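Local atomic coordinates of putative cellulase CEL6 (Mycobacterium tuberculosis, PDB entry 1UP3), a protein that probably hydrolyses cellulose as a family 6 endoglucanase, binding a thio-linked cello-oligosaccharide along its active-site groove. Residues Leu73-Ile78 and Gly99-Val104; Ala154-Ala159 and Arg181-Ser186; Gln40-Asp45 and Ile260-Glu265. All coordinates share one frame; numbering follows the deposited sequence.

From the N terminus, the first of the six segments is Gln40-Asp45, on the edge strand 42-44; it touches a partner more than two hundred residues away, so contact 3 opens before the others and closes last, at Ile260-Glu265. Nested inside that long loop are contact 1, which folds helix 94-108 back over strand 72-75, and then contact 2, which lays strand 184-187 beside strand 153-158. These two follow one another in series and nothing crosses. Contacts 1 and 3 touch through the neighbouring strands 72-75 and 42-44, whereas contact 2 joins two inner strands of the same parallel sheet and contact 3 brings its first strand to the loop after its last.

Contact 1 of 3, residues Leu73-Ile78 and Gly99-Val104; sequences LTLYGI and GWIDAV
Trp100 has CG anti to the backbone N (chi1 -170°), while Leu75 holds CG anti to its own carbonyl carbon (chi1 -57°); across the contact, the CZ3 and CH2 edge of the indole reaches the backbone of Leu75 to Gly77. This is the first half of a beta-alpha-beta unit, in which helix 94-108 returns over strand 72-75 before the chain enters strand 113-117. The return is nearly antiparallel, the short segments lying 166° apart with axes 12.0 Å from each other, a gap that large side chains must fill.

Trp100 suits that task because its six-membered ring reaches all the way to the backbone. Its CH2 lies 4.0 Å from Leu75 CB, and the side chains of Trp100 and Leu75 cross obliquely. At the ring edge, near its plane, Trp100 CH2 sits 4.0 Å from Tyr76 N. Gly77 follows, its N 4.1 Å from Trp100 CZ3; a beta carbon on this residue would point at the helix and collide with CZ3, so the bare backbone permits the close approach. Phe91 also meets the indole, its plane inclined to it, and Val53 and Leu44 touch it too, so the tryptophan is buried among several elements. The backbone N atoms of Gly77 and Ile78 are both hydrogen-bonded to the carboxylate of Glu118, which ties down this part of the chain. Tyr76 points the other way, with its side chain about 5 Å from a bound glucose unit.

Branched aliphatic residues complete the seam, and no hydrogen bond spans it. Val104, one helical turn beyond Trp100, brings CG1 to 4.3 Å from Leu75 CD2. Ile101 uses its longer branch, whose CD1 touches Leu75 CD1 at 4.0 Å.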
ATOM      1  N   LEU A  73       5.656   2.741   4.695  1.00  5.95           N
ATOM      2  CA  LEU A  73       5.984   3.404   3.446  1.00  6.94           C
ATOM      3  C   LEU A  73       5.484   2.511   2.307  1.00  7.13           C
ATOM      4  O   LEU A  73       5.669   1.294   2.355  1.00  7.71           O
ATOM      5  CB  LEU A  73       7.489   3.627   3.320  1.00  9.45           C
ATOM      6  CG  LEU A  73       7.969   4.644   4.372  1.00 14.29           C
ATOM      7  CD1 LEU A  73       9.284   4.216   4.881  1.00 23.55           C
ATOM      8  CD2 LEU A  73       8.065   6.019   3.795  1.00 19.72           C
ATOM      9  N   THR A  74       4.893   3.133   1.293  1.00  5.44           N
ATOM     10  CA  THR A  74       4.464   2.441   0.084  1.00  5.43           C
ATOM     11  C   THR A  74       5.278   2.901  -1.108  1.00  5.40           C
ATOM     12  O   THR A  74       5.312   4.089  -1.392  1.00  6.27           O
ATOM     13  CB  THR A  74       3.007   2.686  -0.129  1.00  6.29           C
ATOM     14  OG1 THR A  74       2.284   2.142   0.996  1.00  6.89           O
ATOM     15  CG2 THR A  74       2.492   1.921  -1.381  1.00  5.66           C
ATOM     16  N   LEU A  75       5.969   1.979  -1.759  1.00  5.16           N
ATOM     17  CA  LEU A  75       6.758   2.321  -2.937  1.00  5.23           C
ATOM     18  C   LEU A  75       5.904   2.132  -4.175  1.00  5.65           C
ATOM     19  O   LEU A  75       5.417   1.043  -4.433  1.00  6.59           O
ATOM     20  CB  LEU A  75       8.035   1.459  -2.993  1.00  5.87           C
ATOM     21  CG  LEU A  75       8.936   1.547  -1.755  1.00  7.82           C
ATOM     22  CD1 LEU A  75      10.200   0.717  -1.971  1.00 10.74           C
ATOM     23  CD2 LEU A  75       9.321   2.982  -1.391  1.00 11.28           C
ATOM     24  N   TYR A  76       5.760   3.179  -4.981  1.00  5.13           N
ATOM     25  CA  TYR A  76       4.844   3.144  -6.134  1.00  5.26           C
ATOM     26  C   TYR A  76       5.496   3.867  -7.317  1.00  5.16           C
ATOM     27  O   TYR A  76       4.994   4.891  -7.795  1.00  6.21           O
ATOM     28  CB  TYR A  76       3.505   3.781  -5.715  1.00  5.07           C
ATOM     29  CG  TYR A  76       2.306   3.580  -6.632  1.00  4.97           C
ATOM     30  CD1 TYR A  76       1.999   2.315  -7.107  1.00  5.94           C
ATOM     31  CD2 TYR A  76       1.471   4.635  -6.946  1.00  6.88           C
ATOM     32  CE1 TYR A  76       0.890   2.084  -7.933  1.00  8.47           C
ATOM     33  CE2 TYR A  76       0.344   4.448  -7.754  1.00  7.18           C
ATOM     34  CZ  TYR A  76       0.044   3.170  -8.222  1.00  7.07           C
ATOM     35  OH  TYR A  76      -1.067   2.980  -9.041  1.00  7.74           O
ATOM     36  N   GLY A  77       6.657   3.364  -7.725  1.00  5.57           N
ATOM     37  CA  GLY A  77       7.465   3.981  -8.778  1.00  5.80           C
ATOM     38  C   GLY A  77       7.753   3.085  -9.974  1.00  6.44           C
ATOM     39  O   GLY A  77       8.568   3.475 -10.819  1.00  6.25           O
ATOM     40  N   ILE A  78       7.134   1.924 -10.072  1.00  6.06           N
ATOM     41  CA  ILE A  78       7.515   0.947 -11.130  1.00  5.98           C
ATOM     42  C   ILE A  78       7.346   1.546 -12.521  1.00  5.79           C
ATOM     43  O   ILE A  78       6.414   2.312 -12.773  1.00  5.98           O
ATOM     44  CB  ILE A  78       6.689  -0.379 -10.988  1.00  5.78           C
ATOM     45  CG1 ILE A  78       7.388  -1.572 -11.623  1.00  8.20           C
ATOM     46  CG2 ILE A  78       5.291  -0.192 -11.508  1.00  7.50           C
ATOM     47  CD1 ILE A  78       8.614  -2.025 -10.859  1.00  6.57           C
ATOM     48  N   GLY A  99      18.141   2.674  -9.315  1.00  7.34           N
ATOM     49  CA  GLY A  99      18.849   3.719  -8.600  1.00  7.18           C
ATOM     50  C   GLY A  99      18.003   4.292  -7.477  1.00  7.40           C
ATOM     51  O   GLY A  99      18.495   4.618  -6.390  1.00  7.54           O
ATOM     52  N   TRP A 100      16.712   4.391  -7.754  1.00  6.40           N
ATOM     53  CA  TRP A 100      15.728   4.833  -6.767  1.00  5.51           C
ATOM     54  C   TRP A 100      15.666   3.891  -5.578  1.00  6.73           C
ATOM     55  O   TRP A 100      15.716   4.353  -4.442  1.00  5.95           O
ATOM     56  CB  TRP A 100      14.369   4.924  -7.417  1.00  5.91           C
ATOM     57  CG  TRP A 100      13.270   5.593  -6.602  1.00  4.70           C
ATOM     58  CD1 TRP A 100      13.199   6.914  -6.223  1.00  4.60           C
ATOM     59  CD2 TRP A 100      12.026   4.986  -6.167  1.00  5.31           C
ATOM     60  NE1 TRP A 100      12.002   7.158  -5.583  1.00  6.71           N
ATOM     61  CE2 TRP A 100      11.261   6.007  -5.543  1.00  6.11           C
ATOM     62  CE3 TRP A 100      11.466   3.696  -6.273  1.00  7.54           C
ATOM     63  CZ2 TRP A 100       9.979   5.768  -5.003  1.00  6.00           C
ATOM     64  CZ3 TRP A 100      10.226   3.461  -5.748  1.00  4.96           C
ATOM     65  CH2 TRP A 100       9.482   4.504  -5.123  1.00  5.63           C
ATOM     66  N   ILE A 101      15.561   2.580  -5.836  1.00  6.32           N
ATOM     67  CA  ILE A 101      15.567   1.583  -4.776  1.00  6.57           C
ATOM     68  C   ILE A 101      16.885   1.665  -3.945  1.00  7.12           C
ATOM     69  O   ILE A 101      16.836   1.574  -2.719  1.00  6.70           O
ATOM     70  CB  ILE A 101      15.403   0.144  -5.385  1.00  6.42           C
ATOM     71  CG1 ILE A 101      13.984  -0.047  -5.939  1.00  7.46           C
ATOM     72  CG2 ILE A 101      15.772  -0.882  -4.360  1.00  7.68           C
ATOM     73  CD1 ILE A 101      12.859   0.097  -4.880  1.00  6.96           C
ATOM     74  N   ASP A 102      18.039   1.868  -4.603  1.00  6.04           N
ATOM     75  CA  ASP A 102      19.280   1.996  -3.858  1.00  6.54           C
ATOM     76  C   ASP A 102      19.212   3.157  -2.899  1.00  7.27           C
ATOM     77  O   ASP A 102      19.701   3.068  -1.758  1.00  7.20           O
ATOM     78  CB  ASP A 102      20.483   2.206  -4.780  1.00  7.26           C
ATOM     79  CG  ASP A 102      20.794   1.006  -5.627  1.00 10.42           C
ATOM     80  OD1 ASP A 102      20.346  -0.112  -5.326  1.00 10.95           O
ATOM     81  OD2 ASP A 102      21.516   1.099  -6.662  1.00 13.86           O
ATOM     82  N   ALA A 103      18.663   4.256  -3.381  1.00  6.45           N
ATOM     83  CA  ALA A 103      18.536   5.468  -2.566  1.00  6.81           C
ATOM     84  C   ALA A 103      17.561   5.287  -1.408  1.00  7.09           C
ATOM     85  O   ALA A 103      17.840   5.711  -0.295  1.00  7.43           O
ATOM     86  CB  ALA A 103      18.123   6.631  -3.437  1.00  7.11           C
ATOM     87  N   VAL A 104      16.410   4.665  -1.648  1.00  6.99           N
ATOM     88  CA  VAL A 104      15.483   4.360  -0.575  1.00  7.03           C
ATOM     89  C   VAL A 104      16.173   3.505   0.515  1.00  7.87           C
ATOM     90  O   VAL A 104      16.058   3.781   1.708  1.00  8.32           O
ATOM     91  CB  VAL A 104      14.238   3.641  -1.087  1.00  7.75           C
ATOM     92  CG1 VAL A 104      13.397   3.090   0.040  1.00  8.01           C
ATOM     93  CG2 VAL A 104      13.371   4.571  -1.962  1.00  7.07           C
TER

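Contact 2 of 3, residues Ala154-Ala159 and Arg181-Ser186. With SO4 (sulfate ion), chain D.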
ATOM      1  N   ALA A 154      10.368  -4.541   7.541  1.00  6.38           N
ATOM      2  CA  ALA A 154       9.392  -5.590   7.319  1.00  6.10           C
ATOM      3  C   ALA A 154       8.817  -5.345   5.945  1.00  5.81           C
ATOM      4  O   ALA A 154       8.090  -4.378   5.741  1.00  5.80           O
ATOM      5  CB  ALA A 154       8.332  -5.571   8.355  1.00  7.64           C
ATOM      6  N   VAL A 155       9.177  -6.200   4.998  1.00  5.42           N
ATOM      7  CA  VAL A 155       8.915  -5.941   3.567  1.00  5.60           C
ATOM      8  C   VAL A 155       7.794  -6.846   3.085  1.00  5.44           C
ATOM      9  O   VAL A 155       7.874  -8.075   3.250  1.00  5.32           O
ATOM     10  CB  VAL A 155      10.188  -6.129   2.717  1.00  5.56           C
ATOM     11  CG1 VAL A 155       9.879  -5.878   1.218  1.00  6.96           C
ATOM     12  CG2 VAL A 155      11.300  -5.207   3.208  1.00  6.45           C
ATOM     13  N   TYR A 156       6.785  -6.235   2.473  1.00  5.44           N
ATOM     14  CA  TYR A 156       5.610  -6.951   1.965  1.00  5.07           C
ATOM     15  C   TYR A 156       5.473  -6.604   0.489  1.00  5.26           C
ATOM     16  O   TYR A 156       5.295  -5.441   0.122  1.00  5.47           O
ATOM     17  CB  TYR A 156       4.322  -6.574   2.722  1.00  4.67           C
ATOM     18  CG  TYR A 156       4.375  -6.929   4.194  1.00  5.59           C
ATOM     19  CD1 TYR A 156       4.872  -6.024   5.118  1.00  4.81           C
ATOM     20  CD2 TYR A 156       3.958  -8.170   4.667  1.00  4.41           C
ATOM     21  CE1 TYR A 156       4.963  -6.319   6.455  1.00  5.59           C
ATOM     22  CE2 TYR A 156       4.070  -8.473   6.037  1.00  5.07           C
ATOM     23  CZ  TYR A 156       4.577  -7.558   6.908  1.00  7.57           C
ATOM     24  OH  TYR A 156       4.671  -7.842   8.254  1.00  6.75           O
ATOM     25  N   VAL A 157       5.587  -7.600  -0.374  1.00  4.30           N
ATOM     26  CA  VAL A 157       5.440  -7.401  -1.818  1.00  5.32           C
ATOM     27  C   VAL A 157       3.974  -7.395  -2.192  1.00  5.69           C
ATOM     28  O   VAL A 157       3.209  -8.280  -1.806  1.00  4.86           O
ATOM     29  CB  VAL A 157       6.141  -8.562  -2.585  1.00  5.78           C
ATOM     30  CG1 VAL A 157       5.937  -8.390  -4.055  1.00  7.21           C
ATOM     31  CG2 VAL A 157       7.622  -8.610  -2.172  1.00  6.32           C
ATOM     32  N   ASP A 158       3.522  -6.421  -2.955  1.00  5.65           N
ATOM     33  CA  ASP A 158       2.089  -6.403  -3.193  1.00  6.13           C
ATOM     34  C   ASP A 158       1.656  -7.570  -4.074  1.00  6.11           C
ATOM     35  O   ASP A 158       2.297  -7.880  -5.103  1.00  6.45           O
ATOM     36  CB  ASP A 158       1.644  -5.090  -3.790  1.00  6.37           C
ATOM     37  CG  ASP A 158       0.146  -5.007  -3.857  1.00  7.96           C
ATOM     38  OD1 ASP A 158      -0.470  -4.841  -2.785  1.00  8.24           O
ATOM     39  OD2 ASP A 158      -0.492  -5.240  -4.929  1.00  7.64           O
ATOM     40  N   ALA A 159       0.479  -8.137  -3.755  1.00  4.82           N
ATOM     41  CA  ALA A 159       0.002  -9.351  -4.403  1.00  5.20           C
ATOM     42  C   ALA A 159      -1.465  -9.233  -4.902  1.00  5.79           C
ATOM     43  O   ALA A 159      -2.139 -10.258  -5.084  1.00  8.29           O
ATOM     44  CB  ALA A 159       0.135 -10.515  -3.437  1.00  5.29           C
ATOM     45  N   ARG A 181      12.595 -14.065   0.989  1.00 11.45           N
ATOM     46  CA  ARG A 181      13.554 -13.164   1.595  1.00 11.08           C
ATOM     47  C   ARG A 181      12.854 -12.010   2.340  1.00  9.57           C
ATOM     48  O   ARG A 181      13.410 -11.417   3.241  1.00 11.71           O
ATOM     49  CB  ARG A 181      14.463 -12.609   0.496  1.00 12.36           C
ATOM     50  CG  ARG A 181      15.669 -11.869   0.983  1.00 19.55           C
ATOM     51  CD  ARG A 181      16.730 -11.555  -0.079  0.50 22.55           C
ATOM     52  NE  ARG A 181      17.140 -12.698  -0.902  0.50 27.26           N
ATOM     53  CZ  ARG A 181      17.893 -13.723  -0.497  0.50 32.12           C
ATOM     54  NH1 ARG A 181      18.328 -13.810   0.757  0.50 34.41           N
ATOM     55  NH2 ARG A 181      18.200 -14.691  -1.355  0.50 33.23           N
ATOM     56  N   ALA A 182      11.630 -11.716   1.927  1.00  8.66           N
ATOM     57  CA  ALA A 182      10.829 -10.661   2.547  1.00  8.15           C
ATOM     58  C   ALA A 182      10.007 -11.264   3.694  1.00  8.00           C
ATOM     59  O   ALA A 182      10.089 -12.474   3.983  1.00  9.28           O
ATOM     60  CB  ALA A 182       9.934 -10.036   1.523  1.00  7.30           C
ATOM     61  N   ARG A 183       9.211 -10.434   4.372  1.00  7.77           N
ATOM     62  CA  ARG A 183       8.275 -10.948   5.369  1.00  7.40           C
ATOM     63  C   ARG A 183       7.091 -11.610   4.692  1.00  7.65           C
ATOM     64  O   ARG A 183       6.538 -12.582   5.218  1.00  7.47           O
ATOM     65  CB  ARG A 183       7.810  -9.821   6.303  1.00  8.18           C
ATOM     66  CG  ARG A 183       6.832 -10.228   7.379  1.00  7.96           C
ATOM     67  CD  ARG A 183       7.355 -11.278   8.356  1.00  8.58           C
ATOM     68  NE  ARG A 183       6.329 -11.629   9.329  1.00  7.84           N
ATOM     69  CZ  ARG A 183       6.437 -12.548  10.258  1.00 11.30           C
ATOM     70  NH1 ARG A 183       7.566 -13.233  10.393  1.00 12.04           N
ATOM     71  NH2 ARG A 183       5.420 -12.774  11.084  1.00  9.94           N
ATOM     72  N   GLY A 184       6.666 -11.057   3.561  1.00  7.56           N
ATOM     73  CA  GLY A 184       5.569 -11.642   2.814  1.00  6.78           C
ATOM     74  C   GLY A 184       4.989 -10.702   1.779  1.00  5.73           C
ATOM     75  O   GLY A 184       5.701 -10.131   0.945  1.00  7.12           O
ATOM     76  N   PHE A 185       3.669 -10.580   1.808  1.00  5.71           N
ATOM     77  CA  PHE A 185       2.948  -9.875   0.764  1.00  4.64           C
ATOM     78  C   PHE A 185       1.773  -9.039   1.301  1.00  4.52           C
ATOM     79  O   PHE A 185       1.377  -9.189   2.441  1.00  4.88           O
ATOM     80  CB  PHE A 185       2.445 -10.906  -0.304  1.00  5.49           C
ATOM     81  CG  PHE A 185       1.543 -11.961   0.261  1.00  5.10           C
ATOM     82  CD1 PHE A 185       2.077 -13.097   0.847  1.00  5.04           C
ATOM     83  CD2 PHE A 185       0.145 -11.846   0.194  1.00  5.66           C
ATOM     84  CE1 PHE A 185       1.257 -14.092   1.368  1.00  5.91           C
ATOM     85  CE2 PHE A 185      -0.659 -12.860   0.699  1.00  5.62           C
ATOM     86  CZ  PHE A 185      -0.107 -13.961   1.315  1.00  4.54           C
ATOM     87  N   SER A 186       1.245  -8.153   0.448  1.00  5.20           N
ATOM     88  CA  SER A 186       0.091  -7.329   0.810  1.00  4.74           C
ATOM     89  C   SER A 186      -1.072  -7.597  -0.092  1.00  4.98           C
ATOM     90  O   SER A 186      -0.901  -7.947  -1.268  1.00  5.01           O
ATOM     91  CB  SER A 186       0.454  -5.822   0.804  1.00  5.96           C
ATOM     92  OG  SER A 186       1.020  -5.449  -0.427  1.00  6.07           O
TER
HETATM   93  S   SO4 D 386       6.367 -15.844  13.105  1.00 37.88           S
HETATM   94  O1  SO4 D 386       7.557 -15.374  12.393  1.00 35.04           O
HETATM   95  O2  SO4 D 386       5.232 -14.919  13.056  1.00 34.10           O
HETATM   96  O3  SO4 D 386       6.707 -16.000  14.527  1.00 38.24           O
HETATM   97  O4  SO4 D 386       5.984 -17.153  12.572  1.00 37.62           O
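Val155 O is gripped by two backbone donors at once: Arg183 N at 2.9 Å and Gly184 N at a longer but straighter 3.2 Å. Beyond this fork the chains settle into parallel pairing, in which Val157 N donates to Gly184 O, Ser186 N to Val157 O, and Ala159 N to Ser186 O. Gly184 fits the entry to the strand, since at its phi of 165° a beta carbon would be jammed against the carbonyl O of Arg183.

Side chains add to the ladder. On the face of Tyr156 and Asp158, Ser186 OG donates to Asp158 OD1 across 2.9 Å; its chi1 of 54° puts OG between the backbone N and the carbonyl carbon. Arg183 lies alongside Tyr156, pointing the same way, with ring and guanidinium planes 89° apart. Arg183 CB rests over the ring face in a CH-pi contact, 4.3 Å from the centroid of the Tyr156 ring and offset toward the rim, and Arg183 CG comes to 3.3 Å from Tyr156 OH. Just past the strand, Ala159 CB packs 3.9 Å from Phe185 CD2.

Asp255 holds the polar ends: its OD2 accepts from Tyr156 OH and forms a salt bridge with Arg183 NE. Asp158 OD2 accepts from Gly160 N and from Asp120 N, which links it to a residue of the glycan pocket. Separately, Arg183 NH1 and NH2 grip two oxygens of a sulfate, probably from the crystallisation liquor.

The pair forms the two strands of a beta-alpha-beta unit: strand 113-117 flanks strand 153-158, strand 213-217 flanks strand 184-187, and Leu174 of the connecting helix 167-176 packs on Val157, Ala159 and Phe185.

Contact 3 of 3, residues Gln40-Asp45 and Ile260-Glu265; sequences QSYWLD and IKRPGE
Arg262 passes across Gln40 at a slant, its guanidinium plane turned 68° from the amide plane, and its extended chain carries NE to Ser41 O at 2.7 Å. NH2 adds a weak second bond to the same carbonyl. An arginine suits the place because its chain is long enough to bring NE to Ser41 O and NH2 on to the Tyr42 ring. Arg262 NH2 meets that ring at its edge, 3.8 Å from Tyr42 CD1, with ring and guanidinium planes 70° apart. Arg262 NH1 forms a salt bridge with Asp13, and Tyr42 stacks on Tyr60; Tyr42, Asp13 and Tyr60 line the pocket of a bound polyether.

Gln40 and Pro263 reach toward each other tip to tip, with Gln40 OE1, in the conformer described, 3.4 Å from Pro263 CD. A water donates to Gln40 OE1 and Pro263 O, while Gln40 NE2 is held by Thr38 O.

Strands 42-44 and 254-258 are the outermost of the seven-stranded parallel sheet, consistent with the distorted beta/alpha barrel of family 6 enzymes, whose first and last strands come near without pairing. The loop 260-265 follows the last strand, so this contact spans the two borders through side-chain bonds to main-chain carbonyls.

Ile260 O is the second such acceptor. Ser41 OG, likewise in one of two conformers, donates to it across 2.7 Å, and Trp43 NE1 does so across 2.9 Å from the same face of that carbonyl, with Ile260 O close to the indole plane. Trp43 suits the place because its N-H supplies the second donor while its ring packs, CZ2 lying 4.2 Å from Ile260 CG2. Pro263 and Gly264 form the corners of a type II turn, closed by Glu265 N bonding to Arg262 O; Lys261 NZ bonds to Glu265 O and forms a salt bridge with Asp267.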
ATOM      1  N   GLN A  40      -1.729   5.670   8.489  0.50  6.53           N
ATOM      2  CA  GLN A  40      -1.961   5.193   7.120  0.50  6.71           C
ATOM      3  C   GLN A  40      -0.633   4.679   6.544  0.50  7.05           C
ATOM      4  O   GLN A  40       0.069   3.971   7.228  0.50  8.43           O
ATOM      5  CB  GLN A  40      -2.729   6.252   6.305  1.00  6.72           C
ATOM      6  CG  GLN A  40      -4.109   6.449   6.938  1.00  6.86           C
ATOM      7  CD  GLN A  40      -4.810   7.736   6.548  1.00  8.33           C
ATOM      8  OE1 GLN A  40      -4.810   8.105   5.397  1.00  9.20           O
ATOM      9  NE2 GLN A  40      -5.426   8.396   7.515  1.00  9.93           N
ATOM     10  N   SER A  41      -0.308   4.957   5.300  0.50  6.79           N
ATOM     11  CA  SER A  41       1.057   4.714   4.795  0.50  6.82           C
ATOM     12  C   SER A  41       1.434   5.920   3.981  1.00  6.79           C
ATOM     13  O   SER A  41       0.556   6.641   3.465  1.00  7.79           O
ATOM     14  CB  SER A  41       1.176   3.454   3.921  1.00  7.36           C
ATOM     15  OG  SER A  41       0.566   3.657   2.653  1.00  8.58           O
ATOM     16  N   TYR A  42       2.732   6.156   3.843  1.00  5.86           N
ATOM     17  CA  TYR A  42       3.269   7.289   3.099  1.00  6.23           C
ATOM     18  C   TYR A  42       3.753   6.779   1.741  1.00  6.28           C
ATOM     19  O   TYR A  42       4.634   5.960   1.671  1.00  6.02           O
ATOM     20  CB  TYR A  42       4.405   7.921   3.919  1.00  7.39           C
ATOM     21  CG  TYR A  42       4.911   9.228   3.355  1.00 11.25           C
ATOM     22  CD1 TYR A  42       4.217  10.411   3.579  1.00 15.37           C
ATOM     23  CD2 TYR A  42       6.068   9.288   2.631  1.00 19.33           C
ATOM     24  CE1 TYR A  42       4.667  11.627   3.077  1.00 20.60           C
ATOM     25  CE2 TYR A  42       6.533  10.513   2.118  1.00 22.63           C
ATOM     26  CZ  TYR A  42       5.825  11.663   2.339  1.00 23.56           C
ATOM     27  OH  TYR A  42       6.274  12.872   1.813  1.00 28.92           O
ATOM     28  N   TRP A  43       3.159   7.300   0.659  1.00  5.66           N
ATOM     29  CA  TRP A  43       3.428   6.794  -0.675  1.00  5.34           C
ATOM     30  C   TRP A  43       4.551   7.590  -1.324  1.00  5.62           C
ATOM     31  O   TRP A  43       4.488   8.847  -1.348  1.00  7.63           O
ATOM     32  CB  TRP A  43       2.184   6.911  -1.534  1.00  5.52           C
ATOM     33  CG  TRP A  43       1.053   5.971  -1.170  1.00  5.44           C
ATOM     34  CD1 TRP A  43       0.421   5.862   0.028  1.00  6.35           C
ATOM     35  CD2 TRP A  43       0.498   4.956  -1.998  1.00  4.02           C
ATOM     36  NE1 TRP A  43      -0.548   4.881  -0.037  1.00  5.33           N
ATOM     37  CE2 TRP A  43      -0.511   4.303  -1.271  1.00  5.18           C
ATOM     38  CE3 TRP A  43       0.734   4.551  -3.322  1.00  5.15           C
ATOM     39  CZ2 TRP A  43      -1.267   3.266  -1.794  1.00  6.04           C
ATOM     40  CZ3 TRP A  43      -0.026   3.536  -3.852  1.00  5.28           C
ATOM     41  CH2 TRP A  43      -1.023   2.887  -3.081  1.00  5.72           C
ATOM     42  N   LEU A  44       5.519   6.881  -1.895  1.00  5.94           N
ATOM     43  CA  LEU A  44       6.649   7.489  -2.611  1.00  6.82           C
ATOM     44  C   LEU A  44       6.633   7.044  -4.076  1.00  6.52           C
ATOM     45  O   LEU A  44       6.344   5.893  -4.390  1.00  6.77           O
ATOM     46  CB  LEU A  44       7.935   7.042  -1.978  1.00  7.69           C
ATOM     47  CG  LEU A  44       8.084   7.392  -0.500  1.00 10.71           C
ATOM     48  CD1 LEU A  44       9.349   6.719   0.047  1.00 17.00           C
ATOM     49  CD2 LEU A  44       8.125   8.888  -0.328  1.00 15.41           C
ATOM     50  N   ASP A  45       6.935   7.969  -4.960  1.00  7.87           N
ATOM     51  CA  ASP A  45       7.052   7.678  -6.375  1.00  8.20           C
ATOM     52  C   ASP A  45       8.097   8.543  -7.060  1.00  8.72           C
ATOM     53  O   ASP A  45       9.008   9.021  -6.415  1.00  9.59           O
ATOM     54  CB  ASP A  45       5.681   7.719  -7.033  1.00  8.86           C
ATOM     55  CG  ASP A  45       5.062   9.100  -7.079  1.00 11.42           C
ATOM     56  OD1 ASP A  45       5.704  10.095  -6.651  1.00 11.77           O
ATOM     57  OD2 ASP A  45       3.896   9.277  -7.560  1.00 14.83           O
ATOM     58  N   ILE A 260      -3.400   1.238   3.928  1.00  4.44           N
ATOM     59  CA  ILE A 260      -2.334   1.488   2.964  1.00  5.04           C
ATOM     60  C   ILE A 260      -2.740   2.638   2.049  1.00  4.97           C
ATOM     61  O   ILE A 260      -2.111   3.705   2.058  1.00  4.50           O
ATOM     62  CB  ILE A 260      -1.928   0.175   2.252  1.00  4.86           C
ATOM     63  CG1 ILE A 260      -1.484  -0.832   3.315  1.00  6.94           C
ATOM     64  CG2 ILE A 260      -0.782   0.482   1.247  1.00  4.45           C
ATOM     65  CD1 ILE A 260      -1.131  -2.186   2.812  1.00  8.35           C
ATOM     66  N   LYS A 261      -3.826   2.463   1.308  1.00  5.72           N
ATOM     67  CA  LYS A 261      -4.498   3.576   0.673  1.00  5.28           C
ATOM     68  C   LYS A 261      -4.919   4.583   1.735  1.00  6.23           C
ATOM     69  O   LYS A 261      -5.307   4.185   2.828  1.00  6.48           O
ATOM     70  CB  LYS A 261      -5.727   3.057  -0.081  1.00  6.39           C
ATOM     71  CG  LYS A 261      -6.729   4.096  -0.584  1.00  7.43           C
ATOM     72  CD  LYS A 261      -6.226   4.809  -1.769  1.00  9.14           C
ATOM     73  CE  LYS A 261      -7.199   5.921  -2.161  1.00 11.59           C
ATOM     74  NZ  LYS A 261      -6.906   6.420  -3.518  1.00 13.76           N
ATOM     75  N   ARG A 262      -4.811   5.882   1.403  1.00  5.61           N
ATOM     76  CA  ARG A 262      -5.221   6.956   2.297  1.00  6.24           C
ATOM     77  C   ARG A 262      -6.664   7.374   1.993  1.00  6.51           C
ATOM     78  O   ARG A 262      -6.925   7.956   0.932  1.00  7.03           O
ATOM     79  CB  ARG A 262      -4.292   8.148   2.129  1.00  6.32           C
ATOM     80  CG  ARG A 262      -2.854   7.905   2.636  1.00  6.83           C
ATOM     81  CD  ARG A 262      -1.997   9.176   2.869  1.00 12.88           C
ATOM     82  NE  ARG A 262      -0.867   8.889   3.761  1.00 14.06           N
ATOM     83  CZ  ARG A 262      -0.065   9.800   4.375  1.00 15.03           C
ATOM     84  NH1 ARG A 262      -0.218  11.108   4.258  1.00 17.60           N
ATOM     85  NH2 ARG A 262       0.914   9.365   5.130  1.00 16.20           N
ATOM     86  N   PRO A 263      -7.606   7.086   2.899  1.00  7.26           N
ATOM     87  CA  PRO A 263      -9.022   7.446   2.661  1.00  7.86           C
ATOM     88  C   PRO A 263      -9.167   8.900   2.380  1.00  7.87           C
ATOM     89  O   PRO A 263      -8.642   9.742   3.093  1.00  7.88           O
ATOM     90  CB  PRO A 263      -9.725   7.101   3.973  1.00  7.88           C
ATOM     91  CG  PRO A 263      -8.884   6.023   4.556  1.00  9.09           C
ATOM     92  CD  PRO A 263      -7.458   6.388   4.195  1.00  8.40           C
ATOM     93  N   GLY A 264      -9.911   9.197   1.318  1.00  7.78           N
ATOM     94  CA  GLY A 264     -10.104  10.568   0.874  1.00  7.60           C
ATOM     95  C   GLY A 264      -9.373  10.861  -0.413  1.00  8.21           C
ATOM     96  O   GLY A 264      -9.809  11.695  -1.193  1.00  8.41           O
ATOM     97  N   GLU A 265      -8.293  10.134  -0.699  1.00  7.96           N
ATOM     98  CA  GLU A 265      -7.584  10.320  -1.974  1.00  8.64           C
ATOM     99  C   GLU A 265      -8.362   9.726  -3.133  1.00  8.63           C
ATOM    100  O   GLU A 265      -8.920   8.619  -3.018  1.00  8.27           O
ATOM    101  CB  GLU A 265      -6.199   9.682  -1.921  1.00  9.62           C
ATOM    102  CG  GLU A 265      -5.221  10.498  -1.146  1.00 10.25           C
ATOM    103  CD  GLU A 265      -3.835   9.843  -1.218  1.00 12.39           C
ATOM    104  OE1 GLU A 265      -3.605   8.932  -2.083  1.00 19.52           O
ATOM    105  OE2 GLU A 265      -3.007  10.212  -0.471  1.00 17.43           O
TER
HETATM  106  O   HOH W   1      -6.304  10.122   4.527  1.00  8.82           O